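PDB 4RGL: filamentation induced by cAMP protein Fic, which is a Fic/DOC family protein that joins a largely helical Fic domain to a C-terminal domain of the helix-turn-helix class, its particular function being unassigned. Local coordinates for residues L153-L157 with E178-P184. Numbering follows the deposited sequence.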
ATOM      1  N   LEU A 153      -5.261  14.080 -26.380  1.00 72.02           N
ATOM      2  CA  LEU A 153      -5.078  14.540 -24.994  1.00 70.01           C
ATOM      3  C   LEU A 153      -4.143  13.603 -24.224  1.00 72.01           C
ATOM      4  O   LEU A 153      -3.244  14.067 -23.512  1.00 71.58           O
ATOM      5  CB  LEU A 153      -6.445  14.628 -24.274  1.00 68.24           C
ATOM      6  CG  LEU A 153      -7.362  15.767 -24.703  1.00 72.51           C
ATOM      7  CD1 LEU A 153      -8.773  15.529 -24.235  1.00 70.90           C
ATOM      8  CD2 LEU A 153      -6.855  17.096 -24.197  1.00 74.82           C
HETATM    9  N   MSE A 154      -4.336  12.284 -24.392  1.00 66.71           N
HETATM   10  CA  MSE A 154      -3.537  11.274 -23.715  1.00 65.39           C
HETATM   11  C   MSE A 154      -2.148  11.178 -24.321  1.00 72.31           C
HETATM   12  O   MSE A 154      -1.173  11.039 -23.584  1.00 72.27           O
HETATM   13  CB  MSE A 154      -4.238   9.914 -23.762  1.00 66.02           C
HETATM   14  CG  MSE A 154      -5.329   9.793 -22.727  1.00 69.80           C
HETATM   15 SE   MSE A 154      -4.587   9.957 -20.953  0.75 75.05          SE
HETATM   16  CE  MSE A 154      -5.899  10.764 -20.172  1.00 70.42           C
ATOM     17  N   ALA A 155      -2.044  11.310 -25.659  1.00 70.63           N
ATOM     18  CA  ALA A 155      -0.752  11.300 -26.338  1.00 72.39           C
ATOM     19  C   ALA A 155       0.111  12.449 -25.854  1.00 77.78           C
ATOM     20  O   ALA A 155       1.276  12.239 -25.497  1.00 78.16           O
ATOM     21  CB  ALA A 155      -0.950  11.391 -27.842  1.00 74.91           C
ATOM     22  N   ASP A 156      -0.482  13.667 -25.766  1.00 74.33           N
ATOM     23  CA  ASP A 156       0.222  14.859 -25.295  1.00 74.89           C
ATOM     24  C   ASP A 156       0.644  14.699 -23.842  1.00 78.41           C
ATOM     25  O   ASP A 156       1.800  14.959 -23.505  1.00 80.06           O
ATOM     26  CB  ASP A 156      -0.666  16.112 -25.450  1.00 76.37           C
ATOM     27  CG  ASP A 156      -0.948  16.508 -26.889  1.00 85.69           C
ATOM     28  OD1 ASP A 156      -0.153  16.115 -27.784  1.00 87.34           O
ATOM     29  OD2 ASP A 156      -1.900  17.284 -27.114  1.00 90.14           O
ATOM     30  N   LEU A 157      -0.286  14.236 -22.981  1.00 72.11           N
ATOM     31  CA  LEU A 157      -0.022  14.058 -21.557  1.00 70.02           C
ATOM     32  C   LEU A 157       1.136  13.065 -21.321  1.00 74.55           C
ATOM     33  O   LEU A 157       2.014  13.335 -20.500  1.00 74.44           O
ATOM     34  CB  LEU A 157      -1.300  13.575 -20.834  1.00 67.49           C
ATOM     35  CG  LEU A 157      -1.186  13.401 -19.317  1.00 69.71           C
ATOM     36  CD1 LEU A 157      -0.729  14.694 -18.644  1.00 70.00           C
ATOM     37  CD2 LEU A 157      -2.492  12.925 -18.727  1.00 68.84           C
ATOM     38  N   GLU A 178      -4.390  16.001 -14.577  1.00 69.32           N
ATOM     39  CA  GLU A 178      -4.734  15.997 -15.993  1.00 68.85           C
ATOM     40  C   GLU A 178      -5.527  14.741 -16.363  1.00 70.62           C
ATOM     41  O   GLU A 178      -6.555  14.840 -17.035  1.00 69.88           O
ATOM     42  CB  GLU A 178      -3.473  16.101 -16.852  1.00 71.48           C
ATOM     43  CG  GLU A 178      -2.803  17.464 -16.780  1.00 79.24           C
ATOM     44  CD  GLU A 178      -3.670  18.614 -17.257  1.00 93.11           C
ATOM     45  OE1 GLU A 178      -4.330  18.465 -18.310  1.00 87.35           O
ATOM     46  OE2 GLU A 178      -3.680  19.667 -16.583  1.00 87.87           O
ATOM     47  N   PHE A 179      -5.072  13.558 -15.874  1.00 65.72           N
ATOM     48  CA  PHE A 179      -5.722  12.270 -16.144  1.00 63.80           C
ATOM     49  C   PHE A 179      -7.172  12.274 -15.651  1.00 65.45           C
ATOM     50  O   PHE A 179      -8.052  11.771 -16.344  1.00 64.35           O
ATOM     51  CB  PHE A 179      -4.936  11.120 -15.476  1.00 65.12           C
ATOM     52  CG  PHE A 179      -5.427   9.738 -15.827  1.00 66.36           C
ATOM     53  CD1 PHE A 179      -6.461   9.143 -15.107  1.00 68.70           C
ATOM     54  CD2 PHE A 179      -4.843   9.017 -16.859  1.00 69.51           C
ATOM     55  CE1 PHE A 179      -6.936   7.873 -15.453  1.00 69.28           C
ATOM     56  CE2 PHE A 179      -5.300   7.734 -17.185  1.00 72.40           C
ATOM     57  CZ  PHE A 179      -6.345   7.171 -16.478  1.00 69.38           C
ATOM     58  N   GLU A 180      -7.421  12.842 -14.452  1.00 61.88           N
ATOM     59  CA  GLU A 180      -8.767  12.889 -13.873  1.00 61.31           C
ATOM     60  C   GLU A 180      -9.696  13.768 -14.736  1.00 66.22           C
ATOM     61  O   GLU A 180     -10.878  13.456 -14.881  1.00 65.17           O
ATOM     62  CB  GLU A 180      -8.713  13.416 -12.420  1.00 62.36           C
ATOM     63  CG  GLU A 180      -9.965  13.110 -11.592  1.00 71.25           C
ATOM     64  CD  GLU A 180     -11.135  14.077 -11.743  1.00 83.28           C
ATOM     65  OE1 GLU A 180     -10.961  15.131 -12.398  1.00 59.19           O
ATOM     66  OE2 GLU A 180     -12.187  13.831 -11.110  1.00 80.97           O
ATOM     67  N   PHE A 181      -9.150  14.860 -15.318  1.00 63.73           N
ATOM     68  CA  PHE A 181      -9.924  15.754 -16.176  1.00 63.68           C
ATOM     69  C   PHE A 181     -10.335  15.054 -17.478  1.00 67.04           C
ATOM     70  O   PHE A 181     -11.444  15.287 -17.979  1.00 66.78           O
ATOM     71  CB  PHE A 181      -9.125  17.030 -16.490  1.00 66.60           C
ATOM     72  CG  PHE A 181      -9.738  17.897 -17.572  1.00 69.02           C
ATOM     73  CD1 PHE A 181     -10.784  18.765 -17.282  1.00 72.61           C
ATOM     74  CD2 PHE A 181      -9.276  17.832 -18.885  1.00 71.55           C
ATOM     75  CE1 PHE A 181     -11.367  19.545 -18.290  1.00 74.20           C
ATOM     76  CE2 PHE A 181      -9.866  18.603 -19.890  1.00 74.93           C
ATOM     77  CZ  PHE A 181     -10.900  19.464 -19.584  1.00 73.06           C
ATOM     78  N   ILE A 182      -9.439  14.238 -18.049  1.00 63.40           N
ATOM     79  CA  ILE A 182      -9.697  13.605 -19.337  1.00 63.93           C
ATOM     80  C   ILE A 182     -10.644  12.385 -19.173  1.00 67.70           C
ATOM     81  O   ILE A 182     -11.550  12.215 -19.993  1.00 67.98           O
ATOM     82  CB  ILE A 182      -8.373  13.204 -20.046  1.00 67.73           C
ATOM     83  CG1 ILE A 182      -7.433  14.439 -20.202  1.00 69.18           C
ATOM     84  CG2 ILE A 182      -8.660  12.542 -21.419  1.00 68.54           C
ATOM     85  CD1 ILE A 182      -5.988  14.120 -20.685  1.00 73.14           C
ATOM     86  N   HIS A 183     -10.456  11.559 -18.089  1.00 63.16           N
ATOM     87  CA  HIS A 183     -11.262  10.326 -17.890  1.00 62.19           C
ATOM     88  C   HIS A 183     -11.214   9.472 -19.164  1.00 67.16           C
ATOM     89  O   HIS A 183     -12.194   9.418 -19.907  1.00 67.46           O
ATOM     90  CB  HIS A 183     -12.726  10.676 -17.517  1.00 62.48           C
ATOM     91  CG  HIS A 183     -13.042  10.527 -16.061  1.00 65.05           C
ATOM     92  ND1 HIS A 183     -12.483  11.364 -15.114  1.00 66.35           N
ATOM     93  CD2 HIS A 183     -13.970   9.742 -15.456  1.00 66.36           C
ATOM     94  CE1 HIS A 183     -13.020  11.007 -13.956  1.00 65.23           C
ATOM     95  NE2 HIS A 183     -13.925  10.039 -14.113  1.00 65.48           N
ATOM     96  N   PRO A 184     -10.019   8.944 -19.531  1.00 63.46           N
ATOM     97  CA  PRO A 184      -9.871   8.337 -20.864  1.00 63.73           C
ATOM     98  C   PRO A 184     -10.609   7.007 -21.012  1.00 66.14           C
ATOM     99  O   PRO A 184     -10.878   6.590 -22.128  1.00 65.83           O
ATOM    100  CB  PRO A 184      -8.359   8.132 -20.987  1.00 65.98           C
ATOM    101  CG  PRO A 184      -7.876   8.048 -19.597  1.00 69.38           C
ATOM    102  CD  PRO A 184      -8.727   8.997 -18.818  1.00 64.42           C
TER
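Helices 150-163 and 168-182 run almost exactly antiparallel here, with segment axes 10.9 Å apart, and meet through apolar side chains. Ile182 points its CA-to-CB bond toward helix 150-163, and in the m,t rotamer its unbranched CG1-CD1 arm places Ile182 CD1 3.7 Å from Leu153 CB and 3.4 Å from Met154 CE. Met154, modelled as selenomethionine, leaves its backbone sideways, yet two m torsions carry its flexible chain inward. Met154 CE also lies 3.4 Å from Pro184 CG, and Met154 SE, 5.2 Å from the Phe179 ring centroid, makes an oblique Met-aromatic contact; both rings offer the methyl apolar surface. The forked end of Leu157 suits its place: Leu157 CD1 packs 3.6 Å from Glu178 CB, the aliphatic base of an acidic side chain, while Leu157 CD2 lies 4.2 Å from Ile182 CD1. His183, with positive phi, is the first residue to leave helical geometry, and His183 ND1 donates to Glu180 O (2.6 Å). The two helices form an antiparallel hairpin of the Fic fold; the second leads into the family's HPFxDGNGR signature, beginning at His183 and Pro184.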